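Local coordinates for single-stranded DNA-binding protein (Enterobacter phage Enc34, PDB 5ODK) that binds single-stranded DNA through an OB fold and probably serves phage DNA replication, at residues V28-H34 / Y49-M55; I139-C143 / E176-E180; P119-M124 / L166-R172; K19-I23 / S147-P151; F91-D96 / M108-S112. All blocks are in the same frame, centred on the assembly; numbering follows the deposited sequence. Where two conformers were deposited one is given.

Contact 1. Residues V28-H34 / Y49-M55; sequences VRCSYPH and YSITLLM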
# COMPACT_ATOMS: atom_id res chain seq x y z
N VAL A 28 -2.23 -7.80 -5.33
CA VAL A 28 -0.83 -7.35 -5.39
C VAL A 28 0.01 -8.30 -4.54
O VAL A 28 -0.53 -8.95 -3.63
CB VAL A 28 -0.68 -5.89 -4.95
CG1 VAL A 28 -1.47 -4.99 -5.88
CG2 VAL A 28 -1.10 -5.70 -3.50
N ARG A 29 1.30 -8.39 -4.84
CA ARG A 29 2.14 -9.31 -4.07
C ARG A 29 2.81 -8.54 -2.96
O ARG A 29 3.34 -7.47 -3.15
CB ARG A 29 3.16 -10.00 -5.00
CG ARG A 29 3.73 -11.30 -4.49
CD ARG A 29 4.48 -12.03 -5.59
NE ARG A 29 4.98 -13.28 -5.08
CZ ARG A 29 5.84 -14.04 -5.71
NH1 ARG A 29 6.30 -13.70 -6.91
NH2 ARG A 29 6.25 -15.15 -5.13
N CYS A 30 2.81 -9.09 -1.76
CA CYS A 30 3.44 -8.35 -0.70
C CYS A 30 4.88 -8.75 -0.45
O CYS A 30 5.34 -9.84 -0.79
CB CYS A 30 2.66 -8.40 0.59
SG CYS A 30 2.94 -9.83 1.56
N SER A 31 5.56 -7.81 0.19
CA SER A 31 6.96 -7.92 0.50
C SER A 31 7.19 -7.21 1.85
O SER A 31 6.52 -6.24 2.19
CB SER A 31 7.68 -7.24 -0.66
OG SER A 31 9.03 -7.17 -0.45
N TYR A 32 8.14 -7.72 2.63
CA TYR A 32 8.54 -7.09 3.88
C TYR A 32 7.36 -6.74 4.79
O TYR A 32 7.29 -5.65 5.34
CB TYR A 32 9.42 -5.86 3.63
CG TYR A 32 10.62 -6.12 2.78
CD1 TYR A 32 11.65 -6.91 3.24
CD2 TYR A 32 10.74 -5.55 1.52
CE1 TYR A 32 12.77 -7.14 2.47
CE2 TYR A 32 11.85 -5.78 0.74
CZ TYR A 32 12.86 -6.59 1.21
OH TYR A 32 14.00 -6.84 0.47
N PRO A 33 6.44 -7.70 5.02
CA PRO A 33 5.34 -7.38 5.92
C PRO A 33 5.78 -7.21 7.37
O PRO A 33 6.56 -8.05 7.88
CB PRO A 33 4.41 -8.58 5.81
CG PRO A 33 5.33 -9.71 5.44
CD PRO A 33 6.32 -9.06 4.50
N HIS A 34 5.29 -6.15 7.99
CA HIS A 34 5.41 -5.89 9.44
C HIS A 34 4.06 -5.49 9.93
O HIS A 34 3.76 -4.33 10.15
CB HIS A 34 6.48 -4.87 9.74
CG HIS A 34 7.85 -5.34 9.41
ND1 HIS A 34 8.51 -6.28 10.18
CD2 HIS A 34 8.66 -5.06 8.38
CE1 HIS A 34 9.69 -6.53 9.64
NE2 HIS A 34 9.81 -5.79 8.55
N TYR A 49 4.02 -0.14 11.80
CA TYR A 49 3.60 -1.25 10.95
C TYR A 49 3.89 -0.87 9.49
O TYR A 49 3.83 0.31 9.15
CB TYR A 49 2.12 -1.51 11.16
CG TYR A 49 1.78 -1.86 12.59
CD1 TYR A 49 1.48 -0.91 13.51
CD2 TYR A 49 1.76 -3.18 13.00
CE1 TYR A 49 1.19 -1.23 14.84
CE2 TYR A 49 1.46 -3.53 14.31
CZ TYR A 49 1.17 -2.55 15.23
OH TYR A 49 0.85 -2.91 16.51
N SER A 50 4.17 -1.84 8.65
CA SER A 50 4.49 -1.52 7.26
C SER A 50 4.30 -2.70 6.32
O SER A 50 4.23 -3.86 6.78
CB SER A 50 5.92 -0.97 7.16
OG SER A 50 6.84 -1.97 7.50
N ILE A 51 4.27 -2.43 5.03
CA ILE A 51 4.30 -3.44 4.02
C ILE A 51 4.77 -2.79 2.71
O ILE A 51 4.60 -1.56 2.54
CB ILE A 51 2.89 -4.08 3.84
CG1 ILE A 51 2.95 -5.45 3.18
CG2 ILE A 51 1.97 -3.12 3.09
CD1 ILE A 51 1.65 -6.24 3.38
N THR A 52 5.34 -3.60 1.83
CA THR A 52 5.58 -3.22 0.46
C THR A 52 4.61 -4.03 -0.40
O THR A 52 4.40 -5.23 -0.18
CB THR A 52 7.05 -3.47 0.08
OG1 THR A 52 7.87 -2.56 0.83
CG2 THR A 52 7.26 -3.24 -1.42
N LEU A 53 4.03 -3.37 -1.39
CA LEU A 53 3.07 -3.99 -2.31
C LEU A 53 3.65 -3.93 -3.70
O LEU A 53 4.06 -2.85 -4.16
CB LEU A 53 1.73 -3.28 -2.25
CG LEU A 53 1.11 -3.15 -0.86
CD1 LEU A 53 -0.11 -2.26 -0.91
CD2 LEU A 53 0.74 -4.49 -0.23
N LEU A 54 3.74 -5.08 -4.37
CA LEU A 54 4.24 -5.18 -5.71
C LEU A 54 3.04 -5.33 -6.62
O LEU A 54 2.33 -6.35 -6.59
CB LEU A 54 5.16 -6.38 -5.80
CG LEU A 54 6.34 -6.35 -4.85
CD1 LEU A 54 7.12 -7.64 -4.97
CD2 LEU A 54 7.24 -5.14 -5.06
N MET A 55 2.77 -4.28 -7.40
CA MET A 55 1.54 -4.20 -8.15
C MET A 55 1.84 -4.42 -9.64
O MET A 55 2.47 -3.57 -10.28
CB MET A 55 0.90 -2.84 -7.88
CG MET A 55 -0.42 -2.66 -8.54
SD MET A 55 -1.29 -1.23 -7.88
CE MET A 55 -0.44 0.10 -8.69
O HOH W 1 7.99 -3.11 5.24

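Contact 2. Residues I139-C143 / E176-E180; sequences IYGGC and EPFGE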
# COMPACT_ATOMS: atom_id res chain seq x y z
N ILE A 139 0.30 -13.84 6.54
CA ILE A 139 0.69 -12.88 5.48
C ILE A 139 2.22 -12.77 5.47
O ILE A 139 2.84 -11.99 6.19
CB ILE A 139 -0.07 -11.54 5.62
CG1 ILE A 139 -1.57 -11.81 5.45
CG2 ILE A 139 0.43 -10.54 4.59
CD1 ILE A 139 -2.46 -10.65 5.75
N TYR A 140 2.84 -13.59 4.64
CA TYR A 140 4.28 -13.67 4.52
C TYR A 140 4.69 -12.97 3.22
O TYR A 140 3.92 -12.94 2.26
CB TYR A 140 4.73 -15.14 4.55
CG TYR A 140 4.01 -16.01 3.55
CD1 TYR A 140 2.81 -16.62 3.86
CD2 TYR A 140 4.49 -16.14 2.26
CE1 TYR A 140 2.10 -17.33 2.92
CE2 TYR A 140 3.78 -16.86 1.30
CZ TYR A 140 2.59 -17.45 1.64
OH TYR A 140 1.88 -18.14 0.71
N GLY A 141 5.94 -12.51 3.16
CA GLY A 141 6.44 -11.90 1.94
C GLY A 141 6.38 -12.91 0.82
O GLY A 141 6.90 -14.03 0.96
N GLY A 142 5.75 -12.53 -0.29
CA GLY A 142 5.56 -13.41 -1.41
C GLY A 142 4.11 -13.82 -1.65
O GLY A 142 3.78 -14.25 -2.74
N CYS A 143 3.27 -13.74 -0.62
CA CYS A 143 1.86 -13.98 -0.81
C CYS A 143 1.17 -12.81 -1.52
O CYS A 143 1.75 -11.72 -1.61
CB CYS A 143 1.13 -14.41 0.47
SG CYS A 143 0.70 -13.04 1.55
N GLU A 176 4.93 -18.55 -3.70
CA GLU A 176 6.27 -18.83 -3.20
C GLU A 176 6.75 -17.71 -2.27
O GLU A 176 6.68 -16.54 -2.66
CB GLU A 176 7.25 -19.02 -4.37
CG GLU A 176 8.68 -19.40 -3.96
CD GLU A 176 8.82 -20.80 -3.40
OE1 GLU A 176 7.96 -21.67 -3.67
OE2 GLU A 176 9.82 -21.03 -2.67
N PRO A 177 7.21 -18.05 -1.06
CA PRO A 177 7.75 -17.00 -0.19
C PRO A 177 9.03 -16.37 -0.72
O PRO A 177 9.88 -17.06 -1.28
CB PRO A 177 8.04 -17.73 1.14
CG PRO A 177 7.23 -18.96 1.07
CD PRO A 177 7.17 -19.36 -0.37
N PHE A 178 9.15 -15.07 -0.53
CA PHE A 178 10.41 -14.41 -0.86
C PHE A 178 11.50 -14.76 0.17
O PHE A 178 12.67 -14.67 -0.16
CB PHE A 178 10.22 -12.88 -0.96
CG PHE A 178 9.32 -12.42 -2.10
CD1 PHE A 178 9.40 -12.97 -3.37
CD2 PHE A 178 8.47 -11.33 -1.90
CE1 PHE A 178 8.59 -12.50 -4.39
CE2 PHE A 178 7.70 -10.84 -2.92
CZ PHE A 178 7.73 -11.45 -4.17
N GLY A 179 11.14 -15.14 1.40
CA GLY A 179 12.16 -15.49 2.43
C GLY A 179 12.97 -14.31 2.93
O GLY A 179 14.20 -14.37 3.12
N GLU A 180 12.25 -13.22 3.13
CA GLU A 180 12.78 -12.00 3.70
C GLU A 180 12.83 -12.20 5.23
O GLU A 180 13.65 -11.59 5.90
CB GLU A 180 11.87 -10.83 3.28
CG GLU A 180 11.72 -10.67 1.74
CD GLU A 180 10.46 -9.95 1.28
OE1 GLU A 180 9.44 -10.05 1.95
OE2 GLU A 180 10.53 -9.31 0.21
O HOH W 2 8.71 -14.73 2.90

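Contact 3. Residues P119-M124 / L166-R172; sequences PDVLNM and LLSVLKR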
# COMPACT_ATOMS: atom_id res chain seq x y z
N PRO A 119 -2.94 -1.97 11.11
CA PRO A 119 -4.05 -2.04 10.14
C PRO A 119 -4.97 -3.21 10.41
O PRO A 119 -4.58 -4.14 11.16
CB PRO A 119 -3.36 -2.24 8.81
CG PRO A 119 -2.05 -2.84 9.17
CD PRO A 119 -1.64 -2.29 10.51
N ASP A 120 -6.16 -3.19 9.86
CA ASP A 120 -6.96 -4.39 9.86
C ASP A 120 -6.16 -5.43 9.10
O ASP A 120 -5.61 -5.14 8.02
CB ASP A 120 -8.31 -4.20 9.15
CG ASP A 120 -9.24 -3.25 9.83
OD1 ASP A 120 -8.98 -2.73 10.91
OD2 ASP A 120 -10.31 -3.00 9.25
N VAL A 121 -6.10 -6.66 9.62
CA VAL A 121 -5.40 -7.76 8.97
C VAL A 121 -6.39 -8.90 8.84
O VAL A 121 -6.80 -9.47 9.87
CB VAL A 121 -4.16 -8.21 9.75
CG1 VAL A 121 -3.47 -9.35 9.04
CG2 VAL A 121 -3.20 -7.05 9.96
N LEU A 122 -6.78 -9.22 7.61
CA LEU A 122 -7.79 -10.21 7.37
C LEU A 122 -7.18 -11.42 6.68
O LEU A 122 -6.37 -11.31 5.77
CB LEU A 122 -8.92 -9.63 6.50
CG LEU A 122 -9.53 -8.28 6.92
CD1 LEU A 122 -10.65 -7.94 5.94
CD2 LEU A 122 -10.02 -8.16 8.33
N ASN A 123 -7.61 -12.60 7.16
CA ASN A 123 -7.23 -13.84 6.55
C ASN A 123 -8.00 -14.06 5.24
O ASN A 123 -8.83 -13.24 4.84
CB ASN A 123 -7.36 -14.99 7.58
CG ASN A 123 -8.79 -15.36 7.91
OD1 ASN A 123 -9.74 -14.93 7.26
ND2 ASN A 123 -8.94 -16.17 8.97
N MET A 124 -7.75 -15.20 4.60
CA MET A 124 -8.37 -15.47 3.33
C MET A 124 -9.91 -15.54 3.38
O MET A 124 -10.58 -15.34 2.36
CB MET A 124 -7.80 -16.76 2.79
CG MET A 124 -8.09 -16.99 1.34
SD MET A 124 -7.10 -18.36 0.75
CE MET A 124 -5.60 -17.47 0.66
N LEU A 166 -1.11 2.82 5.80
CA LEU A 166 -1.53 1.43 5.64
C LEU A 166 -2.70 1.17 6.55
O LEU A 166 -2.54 1.19 7.77
CB LEU A 166 -0.38 0.50 6.00
CG LEU A 166 -0.65 -0.99 5.88
CD1 LEU A 166 -1.05 -1.36 4.48
CD2 LEU A 166 0.55 -1.78 6.34
N LEU A 167 -3.88 0.91 5.97
CA LEU A 167 -5.12 0.85 6.77
C LEU A 167 -5.73 -0.54 6.84
O LEU A 167 -6.34 -0.88 7.87
CB LEU A 167 -6.12 1.88 6.28
CG LEU A 167 -5.49 3.26 6.46
CD1 LEU A 167 -5.94 4.27 5.47
CD2 LEU A 167 -5.47 3.76 7.84
N SER A 168 -5.53 -1.37 5.83
CA SER A 168 -5.98 -2.76 5.89
C SER A 168 -5.17 -3.61 4.95
O SER A 168 -4.69 -3.13 3.91
CB SER A 168 -7.45 -2.84 5.59
OG SER A 168 -7.74 -2.62 4.26
N VAL A 169 -5.02 -4.90 5.28
CA VAL A 169 -4.42 -5.90 4.42
C VAL A 169 -5.29 -7.14 4.49
O VAL A 169 -5.56 -7.61 5.60
CB VAL A 169 -2.99 -6.24 4.81
CG1 VAL A 169 -2.39 -7.26 3.86
CG2 VAL A 169 -2.13 -4.98 4.85
N LEU A 170 -5.68 -7.67 3.35
CA LEU A 170 -6.51 -8.87 3.19
C LEU A 170 -5.71 -9.91 2.42
O LEU A 170 -5.27 -9.65 1.31
CB LEU A 170 -7.77 -8.54 2.39
CG LEU A 170 -8.60 -9.70 1.83
CD1 LEU A 170 -9.19 -10.57 2.92
CD2 LEU A 170 -9.69 -9.22 0.88
N LYS A 171 -5.53 -11.10 3.00
CA LYS A 171 -4.89 -12.17 2.30
C LYS A 171 -5.77 -12.66 1.14
O LYS A 171 -6.96 -12.87 1.33
CB LYS A 171 -4.57 -13.34 3.22
CG LYS A 171 -3.82 -14.42 2.48
CD LYS A 171 -2.91 -15.19 3.26
CE LYS A 171 -2.13 -16.16 2.40
NZ LYS A 171 -1.76 -17.20 3.36
N ARG A 172 -5.16 -12.80 -0.04
CA ARG A 172 -5.85 -13.26 -1.23
C ARG A 172 -5.40 -14.61 -1.74
O ARG A 172 -6.26 -15.40 -2.14
CB ARG A 172 -5.69 -12.23 -2.35
CG ARG A 172 -6.41 -10.92 -2.11
CD ARG A 172 -7.91 -11.03 -2.26
NE ARG A 172 -8.24 -11.21 -3.66
CZ ARG A 172 -9.40 -11.64 -4.13
NH1 ARG A 172 -10.39 -11.98 -3.30
NH2 ARG A 172 -9.53 -11.75 -5.44
O HOH W 3 -9.38 -13.55 0.36

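Contact 4. Residues K19-I23 / S147-P151; sequences KSGHI and SVIRP. With PO4 (phosphate ion), chain D.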
# COMPACT_ATOMS: atom_id res chain seq x y z
N LYS A 19 -14.82 7.70 -1.52
CA LYS A 19 -15.17 9.11 -1.40
C LYS A 19 -14.28 9.88 -0.44
O LYS A 19 -14.07 11.06 -0.61
CB LYS A 19 -16.62 9.28 -1.01
CG LYS A 19 -17.56 8.91 -2.15
CD LYS A 19 -18.97 9.36 -1.89
CE LYS A 19 -19.90 8.77 -2.94
NZ LYS A 19 -21.28 9.33 -2.84
N SER A 20 -13.78 9.18 0.59
CA SER A 20 -12.91 9.70 1.60
C SER A 20 -11.43 9.76 1.18
O SER A 20 -10.56 10.15 1.97
CB SER A 20 -13.06 8.79 2.82
OG SER A 20 -12.85 7.44 2.42
N GLY A 21 -11.12 9.35 -0.04
CA GLY A 21 -9.75 9.37 -0.57
C GLY A 21 -8.96 8.10 -0.36
O GLY A 21 -7.86 7.97 -0.87
N HIS A 22 -9.52 7.15 0.41
CA HIS A 22 -8.91 5.84 0.50
C HIS A 22 -8.82 5.18 -0.86
O HIS A 22 -9.66 5.47 -1.73
CB HIS A 22 -9.72 4.94 1.44
CG HIS A 22 -9.73 5.40 2.86
ND1 HIS A 22 -10.57 6.37 3.31
CD2 HIS A 22 -9.01 4.98 3.94
CE1 HIS A 22 -10.39 6.53 4.61
NE2 HIS A 22 -9.42 5.72 5.01
N ILE A 23 -7.81 4.34 -1.01
CA ILE A 23 -7.56 3.63 -2.24
C ILE A 23 -7.37 2.16 -1.89
O ILE A 23 -6.47 1.82 -1.10
CB ILE A 23 -6.28 4.16 -2.95
CG1 ILE A 23 -6.37 5.67 -3.14
CG2 ILE A 23 -6.07 3.43 -4.27
CD1 ILE A 23 -5.06 6.29 -3.56
N SER A 147 -5.12 -4.40 -0.37
CA SER A 147 -4.81 -3.48 0.72
C SER A 147 -5.48 -2.15 0.52
O SER A 147 -5.55 -1.65 -0.63
CB SER A 147 -3.30 -3.31 0.83
OG SER A 147 -2.89 -2.40 1.82
N VAL A 148 -5.94 -1.53 1.59
CA VAL A 148 -6.43 -0.16 1.59
C VAL A 148 -5.39 0.75 2.20
O VAL A 148 -4.89 0.51 3.31
CB VAL A 148 -7.80 -0.01 2.30
CG1 VAL A 148 -8.24 1.44 2.26
CG2 VAL A 148 -8.83 -0.90 1.65
N ILE A 149 -5.08 1.79 1.42
CA ILE A 149 -4.10 2.79 1.78
C ILE A 149 -4.70 4.19 1.61
O ILE A 149 -5.78 4.34 1.01
CB ILE A 149 -2.80 2.66 0.92
CG1 ILE A 149 -3.09 2.91 -0.58
CG2 ILE A 149 -2.17 1.29 1.11
CD1 ILE A 149 -1.86 3.00 -1.43
N ARG A 150 -4.03 5.20 2.14
CA ARG A 150 -4.44 6.57 1.81
C ARG A 150 -3.22 7.46 1.88
O ARG A 150 -2.46 7.39 2.84
CB ARG A 150 -5.52 7.10 2.74
CG ARG A 150 -6.16 8.35 2.12
CD ARG A 150 -7.42 8.78 2.82
NE ARG A 150 -7.14 9.35 4.13
CZ ARG A 150 -8.06 9.94 4.90
NH1 ARG A 150 -9.36 9.95 4.54
NH2 ARG A 150 -7.70 10.50 6.04
N PRO A 151 -3.03 8.32 0.87
CA PRO A 151 -1.84 9.20 0.90
C PRO A 151 -1.91 10.24 2.02
O PRO A 151 -2.99 10.61 2.52
CB PRO A 151 -1.94 9.92 -0.44
CG PRO A 151 -2.76 9.05 -1.32
CD PRO A 151 -3.81 8.52 -0.37
P PO4 D . -4.42 12.44 7.01
O1 PO4 D . -5.03 11.14 6.80
O2 PO4 D . -5.58 13.31 7.50
O3 PO4 D . -3.25 12.44 8.02
O4 PO4 D . -3.92 13.06 5.70

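Contact 5. Residues F91-D96 / M108-S112; sequences FIKDGD and MWVIS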
# COMPACT_ATOMS: atom_id res chain seq x y z
N PHE A 91 5.50 7.50 -2.37
CA PHE A 91 5.34 6.12 -1.86
C PHE A 91 5.27 5.07 -2.96
O PHE A 91 5.24 3.88 -2.64
CB PHE A 91 4.09 6.01 -0.96
CG PHE A 91 2.76 6.23 -1.66
CD1 PHE A 91 2.16 5.22 -2.35
CD2 PHE A 91 2.11 7.46 -1.58
CE1 PHE A 91 0.93 5.40 -2.96
CE2 PHE A 91 0.88 7.65 -2.18
CZ PHE A 91 0.28 6.60 -2.85
N ILE A 92 5.15 5.49 -4.22
CA ILE A 92 5.04 4.55 -5.35
C ILE A 92 6.24 4.78 -6.25
O ILE A 92 6.55 5.92 -6.59
CB ILE A 92 3.71 4.67 -6.08
CG1 ILE A 92 3.59 3.62 -7.21
CG2 ILE A 92 3.44 6.08 -6.60
CD1 ILE A 92 2.19 3.45 -7.76
N LYS A 93 6.90 3.70 -6.63
CA LYS A 93 8.10 3.73 -7.44
C LYS A 93 8.02 2.70 -8.56
O LYS A 93 7.17 1.80 -8.55
CB LYS A 93 9.36 3.49 -6.55
CG LYS A 93 9.62 4.66 -5.61
CD LYS A 93 10.84 4.58 -4.69
CE LYS A 93 11.07 5.95 -4.04
NZ LYS A 93 12.22 5.89 -3.12
N ASP A 94 8.87 2.87 -9.57
CA ASP A 94 8.87 2.02 -10.75
C ASP A 94 9.83 0.84 -10.55
O ASP A 94 11.05 1.02 -10.49
CB ASP A 94 9.28 2.88 -11.95
CG ASP A 94 9.22 2.13 -13.27
OD1 ASP A 94 9.21 0.89 -13.30
OD2 ASP A 94 9.26 2.83 -14.29
N GLY A 95 9.27 -0.37 -10.43
CA GLY A 95 10.08 -1.54 -10.24
C GLY A 95 11.08 -1.86 -11.33
O GLY A 95 12.08 -2.52 -11.09
N ASP A 96 10.80 -1.42 -12.55
CA ASP A 96 11.72 -1.63 -13.66
C ASP A 96 12.85 -0.62 -13.73
O ASP A 96 13.80 -0.85 -14.47
CB ASP A 96 10.94 -1.65 -14.98
CG ASP A 96 9.97 -2.81 -15.06
OD1 ASP A 96 10.43 -3.95 -14.82
OD2 ASP A 96 8.78 -2.62 -15.37
N MET A 108 6.61 -4.37 -12.07
CA MET A 108 5.80 -3.95 -10.94
C MET A 108 5.90 -2.47 -10.65
O MET A 108 6.97 -1.89 -10.82
CB MET A 108 6.26 -4.66 -9.64
CG MET A 108 6.28 -6.16 -9.67
SD MET A 108 4.61 -6.83 -9.66
CE MET A 108 4.86 -8.50 -9.11
N TRP A 109 4.79 -1.89 -10.17
CA TRP A 109 4.84 -0.68 -9.36
C TRP A 109 5.11 -1.13 -7.93
O TRP A 109 4.55 -2.15 -7.49
CB TRP A 109 3.53 0.11 -9.41
CG TRP A 109 3.14 0.53 -10.81
CD1 TRP A 109 2.07 0.05 -11.56
CD2 TRP A 109 3.83 1.42 -11.62
NE1 TRP A 109 2.06 0.63 -12.77
CE2 TRP A 109 3.13 1.48 -12.85
CE3 TRP A 109 4.95 2.21 -11.44
CZ2 TRP A 109 3.55 2.29 -13.91
CZ3 TRP A 109 5.38 3.00 -12.48
CH2 TRP A 109 4.67 3.05 -13.70
N VAL A 110 5.94 -0.39 -7.20
CA VAL A 110 6.33 -0.76 -5.83
C VAL A 110 5.77 0.29 -4.92
O VAL A 110 6.17 1.45 -4.97
CB VAL A 110 7.87 -0.86 -5.69
CG1 VAL A 110 8.27 -1.29 -4.29
CG2 VAL A 110 8.42 -1.81 -6.75
N ILE A 111 4.85 -0.12 -4.04
CA ILE A 111 4.21 0.77 -3.11
C ILE A 111 4.69 0.48 -1.70
O ILE A 111 4.67 -0.69 -1.26
CB ILE A 111 2.68 0.62 -3.18
CG1 ILE A 111 2.14 1.17 -4.50
CG2 ILE A 111 1.99 1.24 -1.98
CD1 ILE A 111 0.72 0.74 -4.80
N SER A 112 5.08 1.52 -0.96
CA SER A 112 5.43 1.39 0.45
C SER A 112 4.39 2.09 1.27
O SER A 112 4.05 3.24 1.02
CB SER A 112 6.77 2.06 0.67
OG SER A 112 7.72 1.51 -0.20

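Contact 1. Residues V28-H34 / Y49-M55
V28 packs its two methyls against L53 and M55 at the tight end of an antiparallel strand pair in the OB fold, 28-34 against 49-55. CG1 meets M55 CG at 3.7 Å, and CG2 rests on L53 CB at 3.9 Å. Next along the same face, C30 CB takes the end of I51, whose CD1 comes to 3.7 Å; with CG1 anti to the backbone N (chi1 -159°), I51 runs back toward C30. V145 and S147 of strand 144-156 close over L53, while I63 and I67 of helix 61-76 cover M55, so this side belongs to the core. The backbone pairs R29 with L54 and S31 with T52, both hydrogen-bonded pairs; L54 N reaches R29 O at 2.7 Å, in the carbonyl plane. Beyond S31 the register slips by one residue in a beta bulge at Y32, which has left-handed backbone angles, and pairing resumes between H34 and S50. Here the pairing is still bonded, but side chains turn polar and a water enters. Y32 O turns to this water at 2.6 Å, and it also meets S50 OG at 2.8 Å. S50 OG lies beside the H34 ring, at its edge, 3.7 Å from H34 CD2. H34 O sits at the edge of the Y49 ring, 3.4 Å from Y49 CB. The polar ends of R29 and Y32 go to G142 and K102, that of S31, in one conformer, to E180. The chemistry thus divides: methyl and methylene groups close the core side, whereas the carbonyl released by the bulge is satisfied by water.

Contact 2. Residues I139-C143 / E176-E180
This is a surface contact between two irregular segments: the type II beta turn Y140-C143, which leads from helix 132-138 into strand 144-156 of the OB fold, and the C-terminal tail 176-180. The turn closes on itself through C143 N and Y140 O. Across to the tail runs one direct hydrogen bond, F178 N to G141 O at 2.9 Å; the donor sits well above the carbonyl plane, 47° out of it, and not on a lone pair. The same oxygen accepts a second hydrogen bond, from a water at 2.7 Å, which in turn accepts from G179 N, so G141 O holds F178 N directly and G179 N through the water. F178 lays its ring against the turn: G142 CA stands over one face, 3.8 Å from the centroid, in a CH-pi contact offset toward the rim. G142 has a positive phi, and its lack of a side chain lets E176 O, P177 and F178 come close. At the other end, the Y140 ring meets P177 obliquely through CD2 and CE2, its other business being a hydroxyl bond to D174. Y140 CG occupies the position between backbone N and carbonyl carbon (chi1 53°), which folds the ring back over its own turn, with C143 CB against one face. E180 sends its carboxylate to the backbone N of Y32 and, in one conformer, the hydroxyl of S31; its OE1 passes 3.5 Å from G141 CA.

Contact 3. Residues P119-M124 / L166-R172
The carboxylate of D120, the flat group at the head of this contact, turns away to L2 N, and only its CB touches S168 CB across the pair. Before it the puckered ring of P119 lies across L166: its CG meets L166 CD2 at 4.0 Å, while CB, on the side toward the strand, comes 3.4 Å from L167 O. Strand 120-122 here adds a parallel edge to the long strand 159-173 of the OB-fold sheet, the two axes only 5° apart. D120, V121 and L122 pair with S168, V169 and L170. D120 N opens the series on L167 O at 3.1 Å, and the bonds then alternate in the manner of parallel strands: V169 N to D120 O and L122 N to V169 O, both nearly along the C=O axis, then K171 N to L122 O, the straightest at 173°. L167 and S168 together form a classic beta bulge opposite V148. L170 CD1 meets N123 O at 3.3 Å and L122 CB at 3.7 Å. Beyond the strand the M124 chain, bent at chi3, passes beside K171, whose extended chain carries NZ to D174 and E138 O. One water joins M124 O and K171 O, and the M124 methyl CE ends 3.5 Å from R172 O.

Contact 4. Residues K19-I23 / S147-P151
R150 leaves its strand with CG anti to the backbone N and then bends at chi3 (71°), which lays its aliphatic part over H22 and brings the guanidinium to the loop 19-23. H22 offers a ring face: R150 CD sits above the ring centre, 4.0 Å from the centroid, in a CH-pi contact. Ring and guanidinium planes are 37° apart. The rotation of the imidazole is fixed by S20 OG, 2.7 Å from H22 ND1, and V148 CG1 packs obliquely against H22 CB at 3.9 Å. R150 NH1 donates to S20 O at 2.8 Å, a bent bond whose acceptor stands 26° out of the guanidinium plane. NH2 donates a hydrogen bond to phosphate O1, also at 2.8 Å and at the guanidinium edge; the ion probably came from the crystallisation liquor, though it marks a place where this arginine can hold an anion. G21 has a positive phi, which suits a residue without a side chain, and its O lies 3.5 Å from R150 CG. From here the loop passes into strand 23-26, which lies antiparallel beside strand 144-156 in the curled sheet of the OB fold. I23 and I149 open this pairing with reciprocal backbone bonds, I23 N to I149 O and I149 N to I23 O. Toward the core, the I23 side chain crosses P151 at about a right angle, CD1 4.1 Å from P151 CD, and I63, I67 and Q70 of helix 61-76 cover I23.

Contact 5. Residues F91-D96 / M108-S112
Backbone pairing comes first: the short strand 92-94 runs antiparallel to strand 108-115, adding to the OB-fold sheet beyond strand 49-56. K93 and V110 make the hydrogen-bonded pair, with both bonds 2.9 Å between N and O. S112 N to F91 O, in the carbonyl plane, and G95 N to M108 O bracket it at the two ends. The apolar contacts gather on the face of I92 and I111. I92 CG1 meets I111 CG1 at 3.9 Å, and I92 CD1 touches W109 CB at 4.0 Å; CG1 of I92 is anti to the backbone N (chi1 -177°), which sends the branch across toward both partners. F91 and I111 lie side by side, with CD1 against CG2, and I67 and I71 of helix 61-76 cover F91. V110 CG2 packs on the bare CA of G95 at 3.9 Å. Polar and aromatic contacts collect at the D94 end. K57 makes salt bridges with D94 and D96 and, like K64, a cation-pi contact with W109. D94 OD1 also accepts from D96 N at 2.9 Å, an Asx turn that bends the chain out of the strand. The D94 carboxylate plane is tilted 54° to the indole, and D94 CB lies 3.9 Å from W109 CZ3, while K93 O meets the indole edge in plane, 3.7 Å from W109 CE3.

Contacts 1, 3, 4 and 5 are pairings within one curled sheet, while contact 2 lies outside it, joining a turn to the C-terminal tail. Strand 49-56 of contact 1 bonds to the neighbouring strand 108-115 of contact 5, the contact centres about 11 Å apart. Strands 144-156 and 159-173, consecutive in the chain, join contact 4 to contact 3, with centres about 14 Å apart. Contacts 3 and 5 stand on opposite sides of the chain's centre, about 20 Å between centres. Along the chain, contacts 1 and 5 are nested inside the loop closed by contact 4, whereas contacts 2, 3 and 4 cross one another. E180 ties contact 2 to contact 1, fastening the truncated construct's tail to the OB fold.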